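Local coordinates for protein terminase large subunit (Bacillus phage spp1, PDB 2WBN) that serves as the ATP-driven motor that translocates viral DNA into empty capsids and, through this nuclease domain, as the metal-dependent endonuclease that cuts the genome, at residues A[138-143]-A[194-199]; A[69-74]-A[144-149]; A[80-85]-A[95-100]; A[171-174]-A[180-183]. All coordinates share one frame; numbering follows the deposited sequence.

Contact 1 of 4, residues A[138-143]-A[194-199]; sequences DSVEHG and ATRYAF
Helices 140-148 and 190-198 come together at G143 and R196, whose CA atoms lie only 5.7 Å apart. Both pack beside the central sheet of the RNase H-like nuclease domain, and R196 bridges them next to the metal site. Glycine suits the meeting point: with no side chain on G143, the R196 chain runs along its backbone and sets CD 3.8 Å from G143 CA. CD also lies 3.6 Å from V140 O. There the arginine chain bends, chi3 -65°, and brings the guanidinium alongside the first turn of helix 140-148. V140 presents a methyl to this flat group: CG2 sits over one face, offset toward the rim, and 3.7 Å from R196 NH2. The branched valine thus offers the cation a greasy flank, while NH1 and NH2 find polar partners. NH2 forms a salt bridge with D193, a ligand of the second catalytic manganese, so R196 is a second-shell residue that probably steadies the carboxylate. S139, whose OG also bonds G136 O, reaches the arginine through a water. That water lies in the guanidinium plane, accepting from R196 NH1 at 2.7 Å and donating to S139 OG at 2.8 Å.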
loop_
_atom_site.group_PDB
_atom_site.type_symbol
_atom_site.label_atom_id
_atom_site.label_comp_id
_atom_site.label_asym_id
_atom_site.label_seq_id
_atom_site.Cartn_x
_atom_site.Cartn_y
_atom_site.Cartn_z
ATOM N N ASP A 138 7.720 -6.214 -14.050
ATOM C CA ASP A 138 7.774 -7.679 -13.916
ATOM C C ASP A 138 7.817 -8.214 -12.471
ATOM O O ASP A 138 7.876 -9.422 -12.263
ATOM C CB ASP A 138 8.962 -8.226 -14.712
ATOM C CG ASP A 138 8.792 -8.019 -16.197
ATOM O OD1 ASP A 138 7.620 -7.994 -16.630
ATOM O OD2 ASP A 138 9.807 -7.873 -16.926
ATOM N N SER A 139 7.785 -7.330 -11.480
ATOM C CA SER A 139 7.769 -7.747 -10.064
ATOM C C SER A 139 6.373 -7.870 -9.474
ATOM O O SER A 139 6.232 -8.257 -8.312
ATOM C CB SER A 139 8.539 -6.733 -9.213
ATOM O OG SER A 139 7.863 -5.483 -9.180
ATOM N N VAL A 140 5.343 -7.532 -10.249
ATOM C CA VAL A 140 3.987 -7.436 -9.704
ATOM C C VAL A 140 3.499 -8.746 -9.084
ATOM O O VAL A 140 3.104 -8.776 -7.911
ATOM C CB VAL A 140 2.956 -6.939 -10.753
ATOM C CG1 VAL A 140 1.526 -7.109 -10.219
ATOM C CG2 VAL A 140 3.230 -5.478 -11.119
ATOM N N GLU A 141 3.523 -9.820 -9.865
ATOM C CA GLU A 141 2.982 -11.099 -9.406
ATOM C C GLU A 141 3.729 -11.584 -8.155
ATOM O O GLU A 141 3.095 -11.974 -7.174
ATOM C CB GLU A 141 3.007 -12.132 -10.536
ATOM C CG GLU A 141 2.716 -13.572 -10.111
ATOM C CD GLU A 141 2.673 -14.534 -11.283
ATOM O OE1 GLU A 141 2.695 -14.058 -12.441
ATOM O OE2 GLU A 141 2.620 -15.770 -11.048
ATOM N N HIS A 142 5.067 -11.533 -8.198
ATOM C CA HIS A 142 5.946 -11.829 -7.049
ATOM C C HIS A 142 5.515 -11.064 -5.804
ATOM O O HIS A 142 5.374 -11.647 -4.732
ATOM C CB HIS A 142 7.407 -11.439 -7.368
ATOM C CG HIS A 142 8.408 -11.857 -6.324
ATOM N ND1 HIS A 142 9.402 -12.784 -6.574
ATOM C CD2 HIS A 142 8.582 -11.462 -5.038
ATOM C CE1 HIS A 142 10.134 -12.949 -5.486
ATOM N NE2 HIS A 142 9.653 -12.164 -4.536
ATOM N N GLY A 143 5.318 -9.754 -5.953
ATOM C CA GLY A 143 4.984 -8.889 -4.811
ATOM C C GLY A 143 3.639 -9.186 -4.183
ATOM O O GLY A 143 3.471 -9.058 -2.960
ATOM N N ALA A 194 0.130 0.183 -3.903
ATOM C CA ALA A 194 0.904 1.018 -2.975
ATOM C C ALA A 194 1.579 0.197 -1.890
ATOM O O ALA A 194 2.714 0.484 -1.510
ATOM C CB ALA A 194 0.041 2.105 -2.362
ATOM N N THR A 195 0.856 -0.805 -1.374
ATOM C CA THR A 195 1.414 -1.741 -0.410
ATOM C C THR A 195 2.585 -2.572 -0.960
ATOM O O THR A 195 3.604 -2.694 -0.304
ATOM C CB THR A 195 0.309 -2.667 0.122
ATOM O OG1 THR A 195 -0.712 -1.853 0.697
ATOM C CG2 THR A 195 0.861 -3.637 1.186
ATOM N N ARG A 196 2.450 -3.142 -2.150
ATOM C CA ARG A 196 3.603 -3.771 -2.813
ATOM C C ARG A 196 4.853 -2.894 -2.833
ATOM O O ARG A 196 5.940 -3.364 -2.480
ATOM C CB ARG A 196 3.298 -4.110 -4.248
ATOM C CG ARG A 196 2.704 -5.456 -4.489
ATOM C CD ARG A 196 3.024 -5.815 -5.934
ATOM N NE ARG A 196 2.336 -4.876 -6.827
ATOM C CZ ARG A 196 2.912 -4.012 -7.653
ATOM N NH1 ARG A 196 4.242 -3.907 -7.762
ATOM N NH2 ARG A 196 2.133 -3.227 -8.383
ATOM N N TYR A 197 4.712 -1.643 -3.288
ATOM C CA TYR A 197 5.860 -0.732 -3.322
ATOM C C TYR A 197 6.438 -0.596 -1.916
ATOM O O TYR A 197 7.631 -0.699 -1.738
ATOM C CB TYR A 197 5.525 0.676 -3.820
ATOM C CG TYR A 197 4.691 0.762 -5.067
ATOM C CD1 TYR A 197 4.824 -0.167 -6.097
ATOM C CD2 TYR A 197 3.784 1.811 -5.234
ATOM C CE1 TYR A 197 4.059 -0.065 -7.250
ATOM C CE2 TYR A 197 3.001 1.905 -6.345
ATOM C CZ TYR A 197 3.148 0.977 -7.361
ATOM O OH TYR A 197 2.376 1.103 -8.476
ATOM N N ALA A 198 5.572 -0.386 -0.926
ATOM C CA ALA A 198 6.014 -0.132 0.445
ATOM C C ALA A 198 6.892 -1.259 0.988
ATOM O O ALA A 198 7.821 -1.001 1.754
ATOM C CB ALA A 198 4.810 0.088 1.364
ATOM N N PHE A 199 6.577 -2.496 0.600
ATOM C CA PHE A 199 7.298 -3.692 1.057
ATOM C C PHE A 199 8.284 -4.299 0.058
ATOM O O PHE A 199 8.777 -5.407 0.287
ATOM C CB PHE A 199 6.292 -4.761 1.453
ATOM C CG PHE A 199 5.628 -4.473 2.749
ATOM C CD1 PHE A 199 4.425 -3.793 2.788
ATOM C CD2 PHE A 199 6.249 -4.810 3.940
ATOM C CE1 PHE A 199 3.814 -3.505 4.010
ATOM C CE2 PHE A 199 5.643 -4.522 5.150
ATOM C CZ PHE A 199 4.440 -3.859 5.180
HETATM O O HOH W 1 6.689 -4.565 -6.769
#

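Contact 2 of 4, residues A[69-74]-A[144-149]; sequences WHYDKR and ERWLDE
The indole of W146 turns its edge toward one face of the Y71 ring, while K73 CA lies over the other face, offset toward the rim. This is an offset edge-to-face pair: the phenol and the six-membered indole ring have centroids 5.9 Å apart and planes inclined at 64°. The offset slides the indole toward the far end of the phenol, where Y71 OH sits in the indole plane, 3.5 Å from W146 CZ2. CH2, the neighbouring corner, comes within 4.1 Å of Y71 CZ. The two side chains reach across from opposite directions, each with CG anti to its backbone nitrogen (chi1 -176° in Y71 and -173° in W146). Long aromatic residues suit the place, because the nearest CA atoms of the two segments, those of Y71 and L147, are still 11.5 Å apart. The pair joins strand 64-72 of the RNase H-like sheet to helix 140-148, and F199, just after helix 190-198, also packs edge-to-face against Y71. Within 144-149, R145 NE donates to E149 OE2 at 2.9 Å, a salt bridge four residues along. Between strand and helix no hydrogen bond forms; the contact probably rests on dispersion and weak ring electrostatics, with the slightly positive C-H rim of the indole set against the phenol's electron-rich face and oxygen.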
loop_
_atom_site.group_PDB
_atom_site.type_symbol
_atom_site.label_atom_id
_atom_site.label_comp_id
_atom_site.label_asym_id
_atom_site.label_seq_id
_atom_site.Cartn_x
_atom_site.Cartn_y
_atom_site.Cartn_z
ATOM N N TRP A 69 1.971 1.236 6.807
ATOM C CA TRP A 69 1.840 -0.050 7.501
ATOM C C TRP A 69 2.941 -0.224 8.543
ATOM O O TRP A 69 4.001 0.397 8.448
ATOM C CB TRP A 69 2.044 -1.175 6.505
ATOM C CG TRP A 69 1.066 -1.290 5.429
ATOM C CD1 TRP A 69 1.061 -0.611 4.233
ATOM C CD2 TRP A 69 -0.026 -2.200 5.379
ATOM N NE1 TRP A 69 -0.007 -1.018 3.470
ATOM C CE2 TRP A 69 -0.682 -2.004 4.147
ATOM C CE3 TRP A 69 -0.543 -3.137 6.273
ATOM C CZ2 TRP A 69 -1.822 -2.721 3.792
ATOM C CZ3 TRP A 69 -1.670 -3.846 5.920
ATOM C CH2 TRP A 69 -2.299 -3.644 4.703
ATOM N N HIS A 70 2.700 -1.118 9.497
ATOM C CA HIS A 70 3.729 -1.625 10.392
ATOM C C HIS A 70 3.997 -3.087 10.065
ATOM O O HIS A 70 3.069 -3.862 9.798
ATOM C CB HIS A 70 3.300 -1.525 11.851
ATOM C CG HIS A 70 4.210 -2.266 12.790
ATOM N ND1 HIS A 70 5.508 -1.876 13.031
ATOM C CD2 HIS A 70 4.013 -3.386 13.528
ATOM C CE1 HIS A 70 6.072 -2.720 13.879
ATOM N NE2 HIS A 70 5.183 -3.642 14.202
ATOM N N TYR A 71 5.270 -3.462 10.160
ATOM C CA TYR A 71 5.738 -4.785 9.787
ATOM C C TYR A 71 6.315 -5.521 10.986
ATOM O O TYR A 71 7.357 -5.133 11.511
ATOM C CB TYR A 71 6.821 -4.636 8.721
ATOM C CG TYR A 71 7.347 -5.934 8.156
ATOM C CD1 TYR A 71 6.545 -7.073 8.074
ATOM C CD2 TYR A 71 8.648 -6.018 7.681
ATOM C CE1 TYR A 71 7.026 -8.243 7.536
ATOM C CE2 TYR A 71 9.129 -7.176 7.140
ATOM C CZ TYR A 71 8.320 -8.288 7.065
ATOM O OH TYR A 71 8.816 -9.458 6.533
ATOM N N ASP A 72 5.628 -6.574 11.431
ATOM C CA ASP A 72 6.162 -7.479 12.446
ATOM C C ASP A 72 6.805 -8.645 11.695
ATOM O O ASP A 72 6.130 -9.596 11.289
ATOM C CB ASP A 72 5.040 -7.965 13.382
ATOM C CG ASP A 72 5.556 -8.762 14.575
ATOM O OD1 ASP A 72 6.611 -9.418 14.486
ATOM O OD2 ASP A 72 4.882 -8.741 15.619
ATOM N N LYS A 73 8.113 -8.549 11.490
ATOM C CA LYS A 73 8.852 -9.542 10.710
ATOM C C LYS A 73 8.843 -10.935 11.342
ATOM O O LYS A 73 8.662 -11.931 10.634
ATOM C CB LYS A 73 10.288 -9.063 10.483
ATOM C CG LYS A 73 11.122 -9.997 9.618
ATOM C CD LYS A 73 12.481 -9.408 9.253
ATOM C CE LYS A 73 13.317 -10.446 8.505
ATOM N NZ LYS A 73 14.781 -10.141 8.470
ATOM N N ARG A 74 9.025 -11.007 12.661
ATOM C CA ARG A 74 9.084 -12.292 13.361
ATOM C C ARG A 74 7.770 -13.085 13.254
ATOM O O ARG A 74 7.795 -14.303 13.104
ATOM C CB ARG A 74 9.430 -12.094 14.843
ATOM C CG ARG A 74 10.735 -11.362 15.131
ATOM C CD ARG A 74 10.902 -11.240 16.646
ATOM N NE ARG A 74 12.076 -10.482 17.086
ATOM C CZ ARG A 74 12.394 -10.261 18.367
ATOM N NH1 ARG A 74 11.628 -10.743 19.350
ATOM N NH2 ARG A 74 13.486 -9.562 18.679
ATOM N N GLU A 144 2.669 -9.547 -5.023
ATOM C CA GLU A 144 1.339 -9.931 -4.556
ATOM C C GLU A 144 1.376 -11.268 -3.845
ATOM O O GLU A 144 0.689 -11.453 -2.831
ATOM C CB GLU A 144 0.352 -9.980 -5.721
ATOM C CG GLU A 144 0.133 -8.589 -6.368
ATOM C CD GLU A 144 -0.728 -8.603 -7.634
ATOM O OE1 GLU A 144 -0.986 -9.690 -8.196
ATOM O OE2 GLU A 144 -1.148 -7.493 -8.068
ATOM N N ARG A 145 2.153 -12.202 -4.390
ATOM C CA ARG A 145 2.360 -13.501 -3.765
ATOM C C ARG A 145 3.008 -13.341 -2.402
ATOM O O ARG A 145 2.622 -14.013 -1.451
ATOM C CB ARG A 145 3.224 -14.420 -4.650
ATOM C CG ARG A 145 3.388 -15.833 -4.065
ATOM C CD ARG A 145 4.255 -16.770 -4.923
ATOM N NE ARG A 145 4.682 -17.947 -4.154
ATOM C CZ ARG A 145 5.284 -19.026 -4.658
ATOM N NH1 ARG A 145 5.539 -19.125 -5.961
ATOM N NH2 ARG A 145 5.624 -20.027 -3.851
ATOM N N TRP A 146 3.984 -12.447 -2.294
ATOM C CA TRP A 146 4.631 -12.215 -1.007
ATOM C C TRP A 146 3.615 -11.764 0.034
ATOM O O TRP A 146 3.567 -12.287 1.164
ATOM C CB TRP A 146 5.750 -11.192 -1.136
ATOM C CG TRP A 146 6.558 -11.039 0.120
ATOM C CD1 TRP A 146 7.651 -11.771 0.495
ATOM C CD2 TRP A 146 6.333 -10.089 1.158
ATOM N NE1 TRP A 146 8.124 -11.323 1.702
ATOM C CE2 TRP A 146 7.336 -10.285 2.127
ATOM C CE3 TRP A 146 5.384 -9.078 1.358
ATOM C CZ2 TRP A 146 7.410 -9.517 3.292
ATOM C CZ3 TRP A 146 5.462 -8.312 2.511
ATOM C CH2 TRP A 146 6.471 -8.530 3.459
ATOM N N LEU A 147 2.772 -10.810 -0.348
ATOM C CA LEU A 147 1.713 -10.360 0.551
ATOM C C LEU A 147 0.751 -11.504 0.945
ATOM O O LEU A 147 0.360 -11.631 2.117
ATOM C CB LEU A 147 0.950 -9.192 -0.081
ATOM C CG LEU A 147 1.686 -7.852 -0.199
ATOM C CD1 LEU A 147 0.843 -6.899 -1.046
ATOM C CD2 LEU A 147 1.988 -7.246 1.188
ATOM N N ASP A 148 0.382 -12.339 -0.023
ATOM C CA ASP A 148 -0.526 -13.458 0.219
ATOM C C ASP A 148 0.077 -14.539 1.122
ATOM O O ASP A 148 -0.654 -15.274 1.790
ATOM C CB ASP A 148 -0.951 -14.092 -1.098
ATOM C CG ASP A 148 -1.889 -15.270 -0.910
ATOM O OD1 ASP A 148 -3.088 -15.064 -0.638
ATOM O OD2 ASP A 148 -1.431 -16.410 -1.062
ATOM N N GLU A 149 1.403 -14.626 1.149
ATOM C CA GLU A 149 2.071 -15.626 1.965
ATOM C C GLU A 149 2.343 -15.185 3.404
ATOM O O GLU A 149 2.873 -15.956 4.193
ATOM C CB GLU A 149 3.342 -16.110 1.269
ATOM C CG GLU A 149 3.072 -17.359 0.437
ATOM C CD GLU A 149 4.104 -17.594 -0.635
ATOM O OE1 GLU A 149 5.117 -16.858 -0.680
ATOM O OE2 GLU A 149 3.883 -18.515 -1.451
#

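Contact 3 of 4, residues A[80-85]-A[95-100]; sequences AIDELV and ADFVRK
F97 points its ring across to the strand and meets it in two ways, edge on toward D82 and with one face along L84. D82 and F97 approach from opposite directions, with the carboxylate turned 70° from the ring plane. D82 CG lies in that plane at the ring's edge, and OD2 is 3.6 Å from F97 CZ. E83 O is 3.7 Å from the same CZ; both oxygens stand oblique to the ring, where the slightly positive C-H probably makes them welcome. L84 and F97 instead slide past each other: L84 CB lies over one ring face, offset toward the rim, while CD2 packs 3.9 Å from F97 CB. Leucine and phenylalanine suit this side of the sheet, where F97 also touches F66 of the adjoining strand. In the RNase H-like fold, strand 77-86 is followed by helix 91-100, which doubles back across the sheet; the axes of segments 80-85 and 95-100 run nearly antiparallel, at 162°, and approach to 10.2 Å. I81 and D82 both face R68 in a classic beta bulge. The D82 carboxylate is held at both oxygens: OD1 accepts E83 N at 2.9 Å from above the carboxylate plane, and OD2 bonds Y103 OH. The CB of E83 leaves the strand away from the helix, and the two carboxylate oxygens accept the backbone N-H groups of N162 and I163 in the first turn of helix 161-169.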
loop_
_atom_site.group_PDB
_atom_site.type_symbol
_atom_site.label_atom_id
_atom_site.label_comp_id
_atom_site.label_asym_id
_atom_site.label_seq_id
_atom_site.Cartn_x
_atom_site.Cartn_y
_atom_site.Cartn_z
ATOM N N ALA A 80 -2.181 -2.333 8.933
ATOM C CA ALA A 80 -2.492 -1.068 8.257
ATOM C C ALA A 80 -2.713 0.037 9.272
ATOM O O ALA A 80 -3.538 -0.097 10.184
ATOM C CB ALA A 80 -3.709 -1.226 7.329
ATOM N N ILE A 81 -1.963 1.129 9.122
ATOM C CA ILE A 81 -2.007 2.240 10.075
ATOM C C ILE A 81 -2.837 3.388 9.523
ATOM O O ILE A 81 -3.714 3.923 10.206
ATOM C CB ILE A 81 -0.580 2.757 10.414
ATOM C CG1 ILE A 81 0.251 1.641 11.058
ATOM C CG2 ILE A 81 -0.664 3.982 11.325
ATOM C CD1 ILE A 81 1.710 2.031 11.406
ATOM N N ASP A 82 -2.555 3.773 8.280
ATOM C CA ASP A 82 -3.244 4.887 7.687
ATOM C C ASP A 82 -3.179 4.815 6.158
ATOM O O ASP A 82 -2.483 3.977 5.591
ATOM C CB ASP A 82 -2.636 6.184 8.215
ATOM C CG ASP A 82 -3.636 7.324 8.311
ATOM O OD1 ASP A 82 -4.766 7.209 7.790
ATOM O OD2 ASP A 82 -3.280 8.359 8.916
ATOM N N GLU A 83 -3.951 5.688 5.515
ATOM C CA GLU A 83 -4.049 5.740 4.068
ATOM C C GLU A 83 -4.561 7.120 3.634
ATOM O O GLU A 83 -5.168 7.854 4.424
ATOM C CB GLU A 83 -5.017 4.660 3.564
ATOM C CG GLU A 83 -6.474 4.978 3.891
ATOM C CD GLU A 83 -7.473 3.894 3.544
ATOM O OE1 GLU A 83 -7.070 2.748 3.263
ATOM O OE2 GLU A 83 -8.693 4.198 3.556
ATOM N N LEU A 84 -4.320 7.449 2.369
ATOM C CA LEU A 84 -4.991 8.545 1.696
ATOM C C LEU A 84 -5.267 8.080 0.279
ATOM O O LEU A 84 -4.339 7.743 -0.462
ATOM C CB LEU A 84 -4.136 9.823 1.679
ATOM C CG LEU A 84 -4.744 11.070 1.027
ATOM C CD1 LEU A 84 -5.939 11.643 1.824
ATOM C CD2 LEU A 84 -3.668 12.138 0.837
ATOM N N VAL A 85 -6.539 8.067 -0.094
ATOM C CA VAL A 85 -6.975 7.731 -1.445
ATOM C C VAL A 85 -7.709 8.938 -2.025
ATOM O O VAL A 85 -8.714 9.400 -1.468
ATOM C CB VAL A 85 -7.856 6.470 -1.452
ATOM C CG1 VAL A 85 -8.299 6.117 -2.894
ATOM C CG2 VAL A 85 -7.099 5.281 -0.801
ATOM N N ALA A 95 1.305 15.882 0.276
ATOM C CA ALA A 95 2.389 16.335 1.156
ATOM C C ALA A 95 1.831 16.944 2.444
ATOM O O ALA A 95 2.318 16.644 3.526
ATOM C CB ALA A 95 3.308 17.345 0.424
ATOM N N ASP A 96 0.794 17.771 2.341
ATOM C CA ASP A 96 0.160 18.336 3.540
ATOM C C ASP A 96 -0.308 17.241 4.516
ATOM O O ASP A 96 -0.090 17.347 5.726
ATOM C CB ASP A 96 -0.985 19.290 3.168
ATOM C CG ASP A 96 -0.483 20.582 2.519
ATOM O OD1 ASP A 96 0.755 20.742 2.372
ATOM O OD2 ASP A 96 -1.315 21.447 2.144
ATOM N N PHE A 97 -0.916 16.186 3.987
ATOM C CA PHE A 97 -1.383 15.062 4.798
ATOM C C PHE A 97 -0.221 14.354 5.479
ATOM O O PHE A 97 -0.278 14.046 6.681
ATOM C CB PHE A 97 -2.181 14.059 3.940
ATOM C CG PHE A 97 -2.575 12.824 4.681
ATOM C CD1 PHE A 97 -3.684 12.832 5.525
ATOM C CD2 PHE A 97 -1.841 11.658 4.556
ATOM C CE1 PHE A 97 -4.056 11.688 6.221
ATOM C CE2 PHE A 97 -2.204 10.510 5.259
ATOM C CZ PHE A 97 -3.318 10.530 6.087
ATOM N N VAL A 98 0.846 14.123 4.718
ATOM C CA VAL A 98 2.037 13.453 5.227
ATOM C C VAL A 98 2.701 14.302 6.310
ATOM O O VAL A 98 2.992 13.812 7.410
ATOM C CB VAL A 98 3.010 13.096 4.058
ATOM C CG1 VAL A 98 4.406 12.775 4.575
ATOM C CG2 VAL A 98 2.445 11.919 3.275
ATOM N N ARG A 99 2.907 15.589 6.019
ATOM C CA ARG A 99 3.447 16.515 7.021
ATOM C C ARG A 99 2.545 16.635 8.256
ATOM O O ARG A 99 3.018 16.481 9.383
ATOM C CB ARG A 99 3.717 17.902 6.411
ATOM C CG ARG A 99 5.041 18.007 5.652
ATOM C CD ARG A 99 5.433 19.470 5.422
ATOM N NE ARG A 99 4.401 20.148 4.647
ATOM C CZ ARG A 99 4.275 20.074 3.326
ATOM N NH1 ARG A 99 3.278 20.712 2.727
ATOM N NH2 ARG A 99 5.130 19.363 2.592
ATOM N N LYS A 100 1.249 16.880 8.044
ATOM C CA LYS A 100 0.281 17.041 9.145
ATOM C C LYS A 100 0.366 15.889 10.156
ATOM O O LYS A 100 0.344 16.117 11.364
ATOM C CB LYS A 100 -1.148 17.152 8.606
ATOM C CG LYS A 100 -2.144 17.859 9.515
ATOM C CD LYS A 100 -3.585 17.344 9.279
ATOM C CE LYS A 100 -4.653 18.343 9.747
ATOM N NZ LYS A 100 -5.912 17.663 10.223
#

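Contact 4 of 4, residues A[171-174]-A[180-183]; sequences DYQT and PIPR
R183 O is gripped by Q173 N at 2.8 Å, in a nearly straight bond with an angle of 171° at the hydrogen. Y172 adds softer contacts to the same oxygen: its CA lies 3.5 Å from R183 O in a bent CA-H...O contact, and its ring meets that oxygen edge on, in the ring plane. Q173 O in turn accepts I181 N at 3.1 Å, the donor standing 39° out of the carbonyl plane, and receives a CA-H contact from P180. Q173 is tied at both its N-H and its carbonyl, but to different residues: the pairing with I181 in this short antiparallel beta hairpin is irregular, because the chain turns a corner at P182 and R183, and R183 O takes the place of I181 O. The next rung, T174 with P180, is a non-hydrogen-bonded pair, a place where proline's missing N-H costs no cross-strand bond. Y172 CB packs 3.9 Å from P180 CB, and I181 O lies 3.3 Å from Y172 CD1. On the other flank the Q173 amide and the R183 guanidinium stand at 81° to each other. Q173 NE2, 3.5 Å from R183 CD, donates to L184 O. Lying at the surface between helices 161-169 and 190-198, the hairpin is held by two backbone bonds, while P180, I181 and Y172 give apolar cover.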
loop_
_atom_site.group_PDB
_atom_site.type_symbol
_atom_site.label_atom_id
_atom_site.label_comp_id
_atom_site.label_asym_id
_atom_site.label_seq_id
_atom_site.Cartn_x
_atom_site.Cartn_y
_atom_site.Cartn_z
ATOM N N ASP A 171 -9.917 -10.288 -6.393
ATOM C CA ASP A 171 -9.994 -11.666 -6.837
ATOM C C ASP A 171 -8.822 -11.934 -7.800
ATOM O O ASP A 171 -8.157 -10.999 -8.275
ATOM C CB ASP A 171 -11.336 -11.925 -7.560
ATOM C CG ASP A 171 -12.504 -12.228 -6.604
ATOM O OD1 ASP A 171 -12.328 -13.015 -5.656
ATOM O OD2 ASP A 171 -13.623 -11.702 -6.821
ATOM N N TYR A 172 -8.575 -13.210 -8.071
ATOM C CA TYR A 172 -7.619 -13.609 -9.096
ATOM C C TYR A 172 -8.210 -13.346 -10.471
ATOM O O TYR A 172 -9.422 -13.458 -10.662
ATOM C CB TYR A 172 -7.279 -15.105 -8.970
ATOM C CG TYR A 172 -6.370 -15.417 -7.808
ATOM C CD1 TYR A 172 -5.134 -14.791 -7.683
ATOM C CD2 TYR A 172 -6.755 -16.318 -6.814
ATOM C CE1 TYR A 172 -4.301 -15.060 -6.600
ATOM C CE2 TYR A 172 -5.929 -16.596 -5.743
ATOM C CZ TYR A 172 -4.703 -15.971 -5.645
ATOM O OH TYR A 172 -3.887 -16.237 -4.578
ATOM N N GLN A 173 -7.351 -13.018 -11.430
ATOM C CA GLN A 173 -7.764 -12.999 -12.823
ATOM C C GLN A 173 -8.079 -14.427 -13.232
ATOM O O GLN A 173 -7.833 -15.369 -12.473
ATOM C CB GLN A 173 -6.666 -12.444 -13.719
ATOM C CG GLN A 173 -6.399 -10.975 -13.535
ATOM C CD GLN A 173 -5.267 -10.498 -14.415
ATOM O OE1 GLN A 173 -5.051 -11.038 -15.504
ATOM N NE2 GLN A 173 -4.532 -9.484 -13.955
ATOM N N THR A 174 -8.631 -14.587 -14.427
ATOM C CA THR A 174 -8.953 -15.915 -14.945
ATOM C C THR A 174 -8.646 -16.019 -16.439
ATOM O O THR A 174 -8.501 -15.013 -17.136
ATOM C CB THR A 174 -10.437 -16.309 -14.655
ATOM O OG1 THR A 174 -11.318 -15.504 -15.450
ATOM C CG2 THR A 174 -10.775 -16.120 -13.167
ATOM N N PRO A 180 -8.765 -19.705 -12.165
ATOM C CA PRO A 180 -7.950 -18.648 -11.594
ATOM C C PRO A 180 -6.465 -18.797 -11.895
ATOM O O PRO A 180 -5.907 -19.883 -11.733
ATOM C CB PRO A 180 -8.186 -18.784 -10.079
ATOM C CG PRO A 180 -9.217 -19.841 -9.906
ATOM C CD PRO A 180 -9.237 -20.646 -11.133
ATOM N N ILE A 181 -5.845 -17.703 -12.321
ATOM C CA ILE A 181 -4.400 -17.628 -12.464
ATOM C C ILE A 181 -3.813 -16.828 -11.286
ATOM O O ILE A 181 -4.530 -16.040 -10.648
ATOM C CB ILE A 181 -3.999 -17.019 -13.839
ATOM C CG1 ILE A 181 -4.284 -15.512 -13.902
ATOM C CG2 ILE A 181 -4.736 -17.741 -14.968
ATOM C CD1 ILE A 181 -3.790 -14.835 -15.180
ATOM N N PRO A 182 -2.505 -17.004 -10.997
ATOM C CA PRO A 182 -1.919 -16.384 -9.799
ATOM C C PRO A 182 -1.554 -14.900 -9.990
ATOM O O PRO A 182 -0.519 -14.426 -9.499
ATOM C CB PRO A 182 -0.676 -17.261 -9.522
ATOM C CG PRO A 182 -0.566 -18.236 -10.695
ATOM C CD PRO A 182 -1.480 -17.735 -11.765
ATOM N N ARG A 183 -2.425 -14.181 -10.694
ATOM C CA ARG A 183 -2.306 -12.765 -10.896
ATOM C C ARG A 183 -3.611 -12.162 -10.365
ATOM O O ARG A 183 -4.695 -12.637 -10.721
ATOM C CB ARG A 183 -2.148 -12.497 -12.391
ATOM C CG ARG A 183 -1.458 -11.184 -12.747
ATOM C CD ARG A 183 -1.422 -10.972 -14.269
ATOM N NE ARG A 183 -1.063 -12.191 -15.012
ATOM C CZ ARG A 183 -1.342 -12.410 -16.302
ATOM N NH1 ARG A 183 -1.995 -11.500 -17.030
ATOM N NH2 ARG A 183 -0.966 -13.555 -16.875
#

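Contacts 1 and 2 share helix 140-148 and are continuous, their centres 11 Å apart: T195 packs on W69, and F199 CD2 lies 3.8 Å from W146 CH2. Contact 4 sits inside the chain loop closed by contact 1 and touches it where E141 CG lies 3.4 Å from P182 O. Contact 3 lies beyond the chain's centre, its centre about 20 Å from those of contacts 1 and 2, but strands 64-72 and 77-86 are sheet neighbours, so W69 of contact 2 packs on A80 of contact 3. Contact 1 is nearest the metal site, the R196 side chain about 3 Å from that of D193 and 6 Å from that of D56. The side chain of E83 is about 10 Å from that of H190, and that of R183 about 10 Å from that of D193.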